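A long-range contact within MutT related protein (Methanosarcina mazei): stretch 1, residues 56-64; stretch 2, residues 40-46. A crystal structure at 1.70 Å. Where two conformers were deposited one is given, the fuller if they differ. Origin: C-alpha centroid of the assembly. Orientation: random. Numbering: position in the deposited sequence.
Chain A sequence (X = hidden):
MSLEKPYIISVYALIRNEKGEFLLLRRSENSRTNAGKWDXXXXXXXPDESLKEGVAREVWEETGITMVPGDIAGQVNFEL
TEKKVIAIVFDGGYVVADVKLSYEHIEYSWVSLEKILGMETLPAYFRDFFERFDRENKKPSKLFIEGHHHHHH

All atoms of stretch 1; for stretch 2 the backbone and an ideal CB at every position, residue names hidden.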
# COMPACT_ATOMS: atom_id res chain seq x y z
N ALA A 56 11.62 -7.19 -0.34
CA ALA A 56 12.19 -6.36 0.74
C ALA A 56 11.34 -5.09 0.98
O ALA A 56 11.09 -4.73 2.13
CB ALA A 56 13.64 -6.01 0.45
N ARG A 57 10.88 -4.46 -0.11
CA ARG A 57 10.02 -3.27 -0.08
C ARG A 57 8.71 -3.57 0.63
O ARG A 57 8.31 -2.85 1.53
CB ARG A 57 9.74 -2.79 -1.50
CG ARG A 57 8.77 -1.61 -1.57
CD ARG A 57 8.38 -1.25 -3.00
NE ARG A 57 7.88 -2.38 -3.80
CZ ARG A 57 6.65 -2.87 -3.79
NH1 ARG A 57 5.70 -2.38 -2.99
NH2 ARG A 57 6.36 -3.89 -4.60
N GLU A 58 8.06 -4.67 0.23
CA GLU A 58 6.78 -5.07 0.85
C GLU A 58 6.92 -5.41 2.34
O GLU A 58 6.08 -5.03 3.15
CB GLU A 58 6.19 -6.24 0.08
CG GLU A 58 5.71 -5.79 -1.30
CD GLU A 58 4.35 -5.08 -1.33
OE1 GLU A 58 3.69 -4.95 -0.28
OE2 GLU A 58 3.94 -4.66 -2.44
N VAL A 59 7.97 -6.13 2.68
CA VAL A 59 8.21 -6.49 4.08
C VAL A 59 8.46 -5.24 4.92
O VAL A 59 7.84 -5.10 5.97
CB VAL A 59 9.34 -7.49 4.20
CG1 VAL A 59 9.79 -7.61 5.64
CG2 VAL A 59 8.84 -8.83 3.68
N TRP A 60 9.30 -4.32 4.43
CA TRP A 60 9.54 -3.07 5.18
C TRP A 60 8.26 -2.27 5.39
O TRP A 60 7.96 -1.89 6.52
CB TRP A 60 10.63 -2.17 4.62
CG TRP A 60 10.97 -1.15 5.72
CD1 TRP A 60 11.72 -1.39 6.86
CD2 TRP A 60 10.49 0.19 5.84
NE1 TRP A 60 11.76 -0.26 7.65
CE2 TRP A 60 11.01 0.72 7.05
CE3 TRP A 60 9.68 1.00 5.05
CZ2 TRP A 60 10.76 2.03 7.47
CZ3 TRP A 60 9.42 2.30 5.48
CH2 TRP A 60 9.97 2.80 6.67
N GLU A 61 7.47 -2.08 4.33
CA GLU A 61 6.28 -1.24 4.43
C GLU A 61 5.20 -1.85 5.30
O GLU A 61 4.47 -1.13 5.96
CB GLU A 61 5.72 -0.90 3.05
CG GLU A 61 6.67 -0.07 2.23
CD GLU A 61 6.05 0.48 0.97
OE1 GLU A 61 4.87 0.14 0.67
OE2 GLU A 61 6.75 1.26 0.28
N GLU A 62 5.14 -3.19 5.35
CA GLU A 62 4.07 -3.85 6.10
C GLU A 62 4.40 -4.12 7.56
O GLU A 62 3.49 -4.28 8.38
CB GLU A 62 3.71 -5.16 5.42
CG GLU A 62 3.12 -4.91 4.03
CD GLU A 62 2.74 -6.15 3.30
OE1 GLU A 62 3.10 -7.25 3.75
OE2 GLU A 62 2.07 -6.00 2.26
N THR A 63 5.69 -4.24 7.86
CA THR A 63 6.11 -4.73 9.18
C THR A 63 7.23 -3.91 9.84
O THR A 63 7.51 -4.12 11.02
CB THR A 63 6.63 -6.19 9.13
OG1 THR A 63 7.92 -6.21 8.50
CG2 THR A 63 5.65 -7.18 8.41
N GLY A 64 7.91 -3.04 9.10
CA GLY A 64 9.05 -2.29 9.69
C GLY A 64 10.37 -3.07 9.64
O GLY A 64 11.42 -2.55 10.04
N UNK A 40 0.69 -13.80 4.51
CA UNK A 40 2.11 -13.65 4.75
C UNK A 40 2.46 -12.21 4.40
O UNK A 40 1.74 -11.59 3.58
CB UNK A 40 2.93 -14.65 3.94
N UNK A 41 3.57 -11.69 4.95
CA UNK A 41 4.08 -10.40 4.48
C UNK A 41 4.42 -10.48 3.00
O UNK A 41 4.97 -11.48 2.58
CB UNK A 41 5.31 -9.97 5.29
N UNK A 42 4.03 -9.49 2.24
CA UNK A 42 4.33 -9.46 0.80
C UNK A 42 3.24 -8.77 0.03
O UNK A 42 2.35 -8.15 0.63
CB UNK A 42 4.53 -10.88 0.25
N UNK A 43 3.28 -8.87 -1.29
CA UNK A 43 2.26 -8.25 -2.11
C UNK A 43 2.71 -8.15 -3.55
O UNK A 43 3.70 -8.80 -3.92
CB UNK A 43 1.91 -6.86 -1.57
N UNK A 44 2.05 -7.28 -4.31
CA UNK A 44 2.28 -7.19 -5.76
C UNK A 44 3.63 -6.57 -6.12
O UNK A 44 4.07 -5.59 -5.49
CB UNK A 44 1.16 -6.37 -6.41
N UNK A 45 4.29 -7.15 -7.13
CA UNK A 45 5.58 -6.62 -7.61
C UNK A 45 5.28 -5.43 -8.53
O UNK A 45 4.36 -5.49 -9.33
CB UNK A 45 6.39 -7.69 -8.34
N UNK A 46 6.06 -4.34 -8.40
CA UNK A 46 5.77 -3.10 -9.13
C UNK A 46 6.29 -3.18 -10.55
O UNK A 46 7.16 -4.02 -10.84
CB UNK A 46 6.38 -1.89 -8.42

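Position 40 lies beyond the reach of the helix. Its CA-to-CB bond points sideways and nothing of stretch 1 comes within 5.5 Å of the ideal CB, so this contact sets almost no rule and many side chains would do. The deposited residue is Leu 40, whose end leads away from the helix.

Position 41 is more constrained. Its CB also points sideways, but the ideal atom sits 4.0 Å from Val 59 CG2, 4.2 Å from Thr 63 CG2 and 3.8 Å from Glu 62 OE1. Two methyls favour a compact apolar group, such as alanine, valine or proline, and phi of -61° with psi of 135° suits proline well. The residue is Pro 41. Its CB packs 4.1 Å from Val 59 CG2, and its CG lies 4.4 Å from Thr 63 CG2.

At position 42 the backbone is the active part. CB would point away from the helix with space before it, yet phi of 148° and psi of -169° would jam it against the carbonyl O of the preceding residue. That alone calls for glycine, and Gly 42 is found. Its amide N donates a hydrogen bond to Glu 62 OE1 (2.9 Å, 160°). Gly 42 O lies 2.7 Å from Glu 62 OE2.

Position 43 points toward the helix, where the acid groups of Glu 58 and Glu 62 sit. An ideal CB would stand 2.9 Å from Glu 58 OE1, a clash, and 3.9 Å from Glu 62 OE2. Glycine fits best, and Gly 43 leaves that space to the acids.

Position 44 turns its CB away, 5.1 Å from Glu 58 OE2, so a long polar or charged chain would be comfortable. Lys 44 CB is 5.2 Å from Glu 58 OE2, the nearest its side chain comes to the helix. Its backbone does the work: Lys 44 O accepts a hydrogen bond from Arg 57 NH2 (3.0 Å), at the edge of the guanidinium.

Position 45 also points away, with Arg 57 NH2 5.3 Å from the ideal CB, and tolerates many side chains; it is Val 45.

Position 46 points toward the helix, its ideal CB 4.3 Å from Arg 57 NH2. A guanidinium there could suit an acid, a flat amide or an aromatic ring. Asn 46 lays its amide over one guanidinium face, ND2 3.4 Å from Arg 57 CZ, while ND2 finds its hydrogen bond elsewhere in the structure.

Stretch 2 (40-46) LPGGKVN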
# COMPACT_ATOMS: atom_id res chain seq x y z
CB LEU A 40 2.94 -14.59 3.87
CG LEU A 40 2.92 -16.09 4.14
CD1 LEU A 40 3.76 -16.80 3.10
CD2 LEU A 40 3.50 -16.38 5.52
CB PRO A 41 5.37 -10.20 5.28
CG PRO A 41 5.20 -11.05 6.46
CD PRO A 41 4.41 -12.23 6.04
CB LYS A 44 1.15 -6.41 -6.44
CG LYS A 44 -0.26 -6.81 -6.06
CD LYS A 44 -1.27 -5.91 -6.79
CE LYS A 44 -2.71 -6.27 -6.46
NZ LYS A 44 -3.30 -5.42 -5.39
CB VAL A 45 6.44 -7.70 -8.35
CG1 VAL A 45 7.73 -7.08 -8.88
CG2 VAL A 45 6.82 -8.81 -7.40
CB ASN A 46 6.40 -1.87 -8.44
CG ASN A 46 5.61 -1.37 -7.25
OD1 ASN A 46 4.41 -1.63 -7.11
ND2 ASN A 46 6.29 -0.65 -6.36
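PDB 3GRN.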